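Local coordinates for periplasmic His/Glu/Gln/Arg/opine family-binding protein (Silicibacter pomeroyi, PDB 3I6V) that binds lysine in the periplasm and probably delivers it or related amino acids to an ABC transporter of the His/Glu/Gln/Arg/opine family, at residues V149-D152 and R153-V157; Y96-S100 and D101-L105; G206-N209 and T210-K214. All coordinates share one frame; numbering follows the deposited sequence.

How the contacts relate
Three short-range contacts sample both lobes of a family 3 solute-binding protein. Along the chain contact 2 comes first, then contact 1, then contact 3. Contacts 2 and 1 have centres about 13 Å apart and meet within one mixed sheet, where strand 93-98 lies antiparallel to strand 148-152: Val-97 N and Val-149 O are joined by a probable backbone hydrogen bond, and the ring of Phe-150 packs on that of Tyr-96. Contact 3 stands apart, its centre about 20 Å from that of contact 1 and about 33 Å from that of contact 2, on helix 207-216. Contact 1 lies near the bound lysine, whereas contact 2 closes a turn at the surface.

Contact 1: V149-D152 and R153-V157; sequences VFAD and RDYLV
A strand-to-helix junction with an N-cap joins Asp-152 to Tyr-155 and Leu-156, where strand 148-152 of the mixed sheet runs straight into helix 153-162. The example illustrates how one residue can end a strand and cap the helix that follows. Asp-152 holds its CG anti to the backbone N (chi1 -180°), which swings the carboxylate back over the first helical turn, and OD2 accepts the N-H of Tyr-155 at 3.1 Å. The donor comes to the anti side of the oxygen, 16° out of the carboxylate plane, and the bond is moderately bent. Tyr-18 OH is a second hydrogen-bonding partner of OD2, so the cap is held from outside the helix as well. The backbone oxygen of Asp-152 meanwhile receives Leu-156 N at 3.0 Å, in the carbonyl plane.

Beneath this polar corner the apolar chains close the angle between strand and helix, whose short axes make 108°. Leu-156 turns both its methyl groups to the strand: CD1 lies 3.8 Å from Ala-151 CB, while CD2 is 4.2 Å from Val-149 CG1, the two branched chains sliding past each other in opposite directions. The Tyr-155 ring only grazes the strand, with CD2 4.3 Å from Ala-151 CB. The side chain of Asp-152 comes within about 5 Å of the bound lysine.

Arg-153, extended from CG to NE, reaches Asp-173 through NH1 in a salt bridge and also makes a cation-pi contact with Phe-169. Val-149 and Tyr-155 pack on helix 134-142, and strand 93-98 backs Leu-156 through Val-97.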
# COMPACT_ATOMS: atom_id res chain seq x y z
N VAL A 149 -11.31 -12.08 2.24
CA VAL A 149 -10.71 -10.75 2.37
C VAL A 149 -10.46 -10.26 0.94
O VAL A 149 -10.04 -11.04 0.08
CB VAL A 149 -9.37 -10.77 3.17
CG1 VAL A 149 -8.43 -11.85 2.61
CG2 VAL A 149 -8.70 -9.39 3.15
N PHE A 150 -10.70 -8.97 0.72
CA PHE A 150 -10.39 -8.33 -0.57
C PHE A 150 -9.30 -7.29 -0.33
O PHE A 150 -9.50 -6.36 0.45
CB PHE A 150 -11.67 -7.69 -1.13
CG PHE A 150 -11.53 -7.12 -2.52
CD1 PHE A 150 -11.25 -7.95 -3.61
CD2 PHE A 150 -11.72 -5.75 -2.74
CE1 PHE A 150 -11.15 -7.42 -4.91
CE2 PHE A 150 -11.63 -5.19 -4.01
CZ PHE A 150 -11.34 -6.02 -5.11
N ALA A 151 -8.16 -7.45 -0.99
CA ALA A 151 -6.99 -6.65 -0.69
C ALA A 151 -6.07 -6.61 -1.87
O ALA A 151 -6.31 -7.27 -2.88
CB ALA A 151 -6.21 -7.26 0.55
N ASP A 152 -4.99 -5.86 -1.73
CA ASP A 152 -4.00 -5.74 -2.78
C ASP A 152 -3.36 -7.09 -3.03
O ASP A 152 -2.98 -7.80 -2.06
CB ASP A 152 -2.96 -4.75 -2.32
CG ASP A 152 -1.90 -4.53 -3.32
OD1 ASP A 152 -2.13 -3.74 -4.26
OD2 ASP A 152 -0.81 -5.12 -3.12
N ARG A 153 -3.24 -7.44 -4.32
CA ARG A 153 -2.73 -8.74 -4.71
C ARG A 153 -1.28 -8.92 -4.25
O ARG A 153 -0.90 -10.01 -3.80
CB ARG A 153 -2.82 -8.97 -6.23
CG ARG A 153 -2.39 -10.41 -6.63
CD ARG A 153 -2.58 -10.74 -8.13
NE ARG A 153 -2.01 -12.06 -8.35
CZ ARG A 153 -2.66 -13.20 -8.16
NH1 ARG A 153 -3.94 -13.22 -7.80
NH2 ARG A 153 -2.02 -14.35 -8.36
N ASP A 154 -0.47 -7.87 -4.35
CA ASP A 154 0.91 -8.03 -3.94
C ASP A 154 1.10 -8.20 -2.43
O ASP A 154 2.10 -8.79 -2.00
CB ASP A 154 1.80 -6.95 -4.52
CG ASP A 154 1.96 -7.11 -6.04
OD1 ASP A 154 1.40 -8.08 -6.60
OD2 ASP A 154 2.63 -6.28 -6.65
N TYR A 155 0.14 -7.69 -1.65
CA TYR A 155 0.14 -7.93 -0.22
C TYR A 155 -0.24 -9.41 0.02
O TYR A 155 0.38 -10.11 0.86
CB TYR A 155 -0.86 -6.98 0.47
CG TYR A 155 -1.10 -7.32 1.94
CD1 TYR A 155 -0.10 -7.16 2.90
CD2 TYR A 155 -2.34 -7.80 2.35
CE1 TYR A 155 -0.34 -7.47 4.26
CE2 TYR A 155 -2.60 -8.11 3.67
CZ TYR A 155 -1.60 -7.97 4.62
OH TYR A 155 -1.91 -8.33 5.91
N LEU A 156 -1.25 -9.88 -0.71
CA LEU A 156 -1.77 -11.25 -0.52
C LEU A 156 -0.87 -12.39 -1.05
O LEU A 156 -0.87 -13.46 -0.45
CB LEU A 156 -3.19 -11.41 -1.09
CG LEU A 156 -4.27 -10.57 -0.41
CD1 LEU A 156 -5.54 -10.50 -1.32
CD2 LEU A 156 -4.63 -11.04 1.02
N VAL A 157 -0.11 -12.16 -2.11
CA VAL A 157 0.70 -13.24 -2.71
C VAL A 157 1.60 -13.96 -1.66
O VAL A 157 1.47 -15.18 -1.50
CB VAL A 157 1.47 -12.81 -3.98
CG1 VAL A 157 2.60 -13.85 -4.34
CG2 VAL A 157 0.49 -12.64 -5.20

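Contact 2: Y96-S100 and D101-L105; sequences YVATS and DGADL
With CG of Tyr-96 anti to its carbonyl carbon (chi1 -65°) and CG of Leu-105 set the same way (chi1 -54°), ring and isobutyl group are brought face to methyl. Leu-105 CD1 stands over one face of the ring, 4.0 Å from its centroid and 18° off the normal, a CH-pi contact displaced a little toward the rim. The other branch spreads across the near part of the same side chain: Leu-105 CD2 approaches Tyr-96 CD2 at 4.0 Å. CD1 thus covers the ring and CD2 its root, the two side chains crossing obliquely.

Closer to the bend a smaller pair meets. The methyl groups of Ala-98 and Ala-103 touch CB to CB at 3.4 Å, tighter than usual van der Waals contact, so the chain on its way back presses directly against the end of the strand. The bend itself is a type I turn from Ser-100 to Ala-103, closed by a weak hydrogen bond from Ala-103 N to Ser-100 O at 3.3 Å.

An alanine in place of Tyr-96 would remove the ring face, and would probably leave Leu-105 without its CH-pi partner and open a gap between it and Phe-150, whose ring Tyr-96 also meets. Around this pair, Val-170 of strand 168-170 touches both Tyr-96 and Leu-105, and helix 116-123 reaches the ring through Tyr-120 and Ile-121. What results is a beta turn at a strand end whose return path folds back on the strand, at the surface, in the loop that leaves strand 93-98 before strand 108-112, in one lobe of a periplasmic binding protein.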
# COMPACT_ATOMS: atom_id res chain seq x y z
N TYR A 96 -9.39 -11.56 -4.12
CA TYR A 96 -10.06 -12.16 -2.99
C TYR A 96 -9.22 -13.33 -2.48
O TYR A 96 -8.66 -14.09 -3.27
CB TYR A 96 -11.45 -12.68 -3.33
CG TYR A 96 -12.46 -11.63 -3.73
CD1 TYR A 96 -12.57 -11.21 -5.06
CD2 TYR A 96 -13.30 -11.06 -2.78
CE1 TYR A 96 -13.51 -10.24 -5.44
CE2 TYR A 96 -14.24 -10.11 -3.14
CZ TYR A 96 -14.33 -9.70 -4.47
OH TYR A 96 -15.26 -8.76 -4.79
N VAL A 97 -9.19 -13.47 -1.17
CA VAL A 97 -8.53 -14.63 -0.54
C VAL A 97 -9.46 -15.26 0.48
O VAL A 97 -10.15 -14.56 1.21
CB VAL A 97 -7.15 -14.29 0.09
CG1 VAL A 97 -6.72 -15.38 1.11
CG2 VAL A 97 -6.12 -14.22 -0.99
N ALA A 98 -9.48 -16.60 0.50
CA ALA A 98 -10.40 -17.32 1.35
C ALA A 98 -9.77 -18.63 1.89
O ALA A 98 -8.65 -18.99 1.52
CB ALA A 98 -11.70 -17.64 0.55
N THR A 99 -10.51 -19.33 2.75
CA THR A 99 -10.07 -20.65 3.26
C THR A 99 -10.58 -21.84 2.41
O THR A 99 -10.11 -22.97 2.58
CB THR A 99 -10.48 -20.85 4.73
OG1 THR A 99 -11.90 -20.80 4.84
CG2 THR A 99 -9.88 -19.76 5.64
N SER A 100 -11.54 -21.60 1.51
CA SER A 100 -11.98 -22.64 0.55
C SER A 100 -12.29 -22.05 -0.81
O SER A 100 -12.56 -20.86 -0.94
CB SER A 100 -13.19 -23.40 1.08
OG SER A 100 -14.34 -22.57 1.09
N ASP A 101 -12.24 -22.89 -1.85
CA ASP A 101 -12.51 -22.45 -3.21
C ASP A 101 -13.95 -21.95 -3.41
O ASP A 101 -14.19 -21.02 -4.20
CB ASP A 101 -12.13 -23.53 -4.22
CG ASP A 101 -10.61 -23.68 -4.36
OD1 ASP A 101 -10.15 -24.76 -4.79
OD2 ASP A 101 -9.86 -22.72 -4.05
N GLY A 102 -14.88 -22.52 -2.66
CA GLY A 102 -16.29 -22.16 -2.78
C GLY A 102 -16.74 -21.12 -1.79
O GLY A 102 -17.93 -21.05 -1.45
N ALA A 103 -15.81 -20.29 -1.31
CA ALA A 103 -16.17 -19.21 -0.39
C ALA A 103 -17.17 -18.30 -1.07
O ALA A 103 -17.06 -18.04 -2.26
CB ALA A 103 -14.94 -18.41 0.05
N ASP A 104 -18.16 -17.84 -0.30
CA ASP A 104 -19.17 -16.93 -0.80
C ASP A 104 -18.65 -15.47 -0.84
O ASP A 104 -18.67 -14.75 0.17
CB ASP A 104 -20.42 -17.04 0.09
CG ASP A 104 -21.53 -16.12 -0.35
OD1 ASP A 104 -21.48 -15.59 -1.48
OD2 ASP A 104 -22.45 -15.90 0.47
N LEU A 105 -18.23 -15.05 -2.03
CA LEU A 105 -17.72 -13.69 -2.25
C LEU A 105 -18.80 -12.61 -2.19
O LEU A 105 -18.49 -11.42 -2.31
CB LEU A 105 -16.98 -13.60 -3.59
CG LEU A 105 -15.85 -14.59 -3.83
CD1 LEU A 105 -15.04 -14.22 -5.08
CD2 LEU A 105 -14.94 -14.73 -2.57

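Contact 3: G206-N209 and T210-K214; sequences GTLN and TMIKK
Ile-212 leans back on Leu-208 one turn earlier in helix 207-216, and its side chain can be followed outward atom by atom. CB lies beside two backbone oxygens of the preceding turn, those of Leu-208 and Asn-209. CG1, placed beside the backbone N by a chi1 of -68°, comes to 3.3 Å from Leu-208 O, the same oxygen that accepts the N-H of Ile-212 at 2.8 Å. The chain then runs on extended, with chi2 near 174°, and its tip, CD1, meets CG of Leu-208 at 4.1 Å. The two side chains therefore touch through the end of one and the branch point of the other, at an oblique angle and beside a carbonyl oxygen already engaged.

The same i to i+4 logic repeats along the helix. Met-211 N donates to Thr-207 O at 3.0 Å, and Lys-213 N to Asn-209 O at 3.0 Å, each donor tilted from the carbonyl plane. Lys-213 lays its aliphatic part beside that acceptor, CG being 3.6 Å from Asn-209 O. The amide of Asn-209 turns elsewhere, its OD1 accepting from the backbone N of Tyr-223 in the C-terminal tail. At the start of the helix, Gly-206 O receives Thr-210 N at 3.3 Å, and the hydroxyl OG1 of Thr-210 lies 3.1 Å from that same oxygen.

Met-211 packs on Phe-30 and Leu-34 of helix 30-42, while Leu-208 rests on Met-202 of helix 189-204. Gly-206, with a phi of 83° that favours glycine, both leaves helix 189-204 and stands as N-cap of the next: a positive-phi glycine that ends one helix and N-caps the following one, a tight helix-to-helix turn opening the first turns of a regular alpha-helix near the end of the chain.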
# COMPACT_ATOMS: atom_id res chain seq x y z
N GLY A 206 16.65 2.65 -14.66
CA GLY A 206 16.33 1.25 -14.38
C GLY A 206 16.43 0.80 -12.93
O GLY A 206 16.12 -0.35 -12.62
N THR A 207 16.84 1.69 -12.03
CA THR A 207 16.98 1.30 -10.63
C THR A 207 15.65 1.03 -9.92
O THR A 207 15.60 0.24 -8.96
CB THR A 207 17.81 2.31 -9.79
OG1 THR A 207 17.29 3.63 -9.98
CG2 THR A 207 19.31 2.25 -10.20
N LEU A 208 14.58 1.68 -10.38
CA LEU A 208 13.26 1.47 -9.77
C LEU A 208 12.74 0.09 -10.14
O LEU A 208 12.28 -0.64 -9.27
CB LEU A 208 12.25 2.57 -10.15
CG LEU A 208 10.85 2.44 -9.54
CD1 LEU A 208 10.88 2.28 -8.01
CD2 LEU A 208 9.99 3.69 -9.94
N ASN A 209 12.85 -0.27 -11.42
CA ASN A 209 12.48 -1.63 -11.85
C ASN A 209 13.20 -2.73 -11.06
O ASN A 209 12.58 -3.71 -10.69
CB ASN A 209 12.75 -1.85 -13.34
CG ASN A 209 11.73 -1.15 -14.21
OD1 ASN A 209 10.70 -0.65 -13.72
ND2 ASN A 209 12.00 -1.12 -15.52
N THR A 210 14.50 -2.54 -10.82
CA THR A 210 15.32 -3.50 -10.07
C THR A 210 14.80 -3.60 -8.64
O THR A 210 14.63 -4.70 -8.14
CB THR A 210 16.81 -3.11 -10.05
OG1 THR A 210 17.26 -2.94 -11.39
CG2 THR A 210 17.69 -4.20 -9.34
N MET A 211 14.56 -2.45 -8.00
CA MET A 211 14.00 -2.43 -6.63
C MET A 211 12.64 -3.12 -6.60
O MET A 211 12.39 -3.91 -5.70
CB MET A 211 13.96 -0.99 -6.08
CG MET A 211 13.74 -0.87 -4.57
SD MET A 211 13.88 0.79 -3.92
CE MET A 211 15.54 1.26 -4.42
N ILE A 212 11.80 -2.90 -7.61
CA ILE A 212 10.52 -3.53 -7.64
C ILE A 212 10.63 -5.07 -7.72
O ILE A 212 9.96 -5.79 -6.97
CB ILE A 212 9.63 -3.02 -8.79
CG1 ILE A 212 9.23 -1.55 -8.55
CG2 ILE A 212 8.41 -3.91 -8.89
CD1 ILE A 212 8.45 -0.92 -9.73
N LYS A 213 11.47 -5.56 -8.64
CA LYS A 213 11.67 -7.01 -8.79
C LYS A 213 12.29 -7.61 -7.52
O LYS A 213 11.85 -8.64 -7.05
CB LYS A 213 12.50 -7.34 -10.06
CG LYS A 213 11.73 -7.16 -11.37
CD LYS A 213 12.65 -7.18 -12.59
CE LYS A 213 11.86 -6.91 -13.88
NZ LYS A 213 12.66 -6.01 -14.82
N LYS A 214 13.29 -6.93 -6.94
CA LYS A 214 13.90 -7.36 -5.67
C LYS A 214 12.80 -7.67 -4.61
O LYS A 214 12.78 -8.76 -4.00
CB LYS A 214 14.90 -6.31 -5.16
CG LYS A 214 15.57 -6.68 -3.85
CD LYS A 214 16.40 -5.51 -3.31
CE LYS A 214 16.89 -5.80 -1.87
NZ LYS A 214 17.63 -4.62 -1.34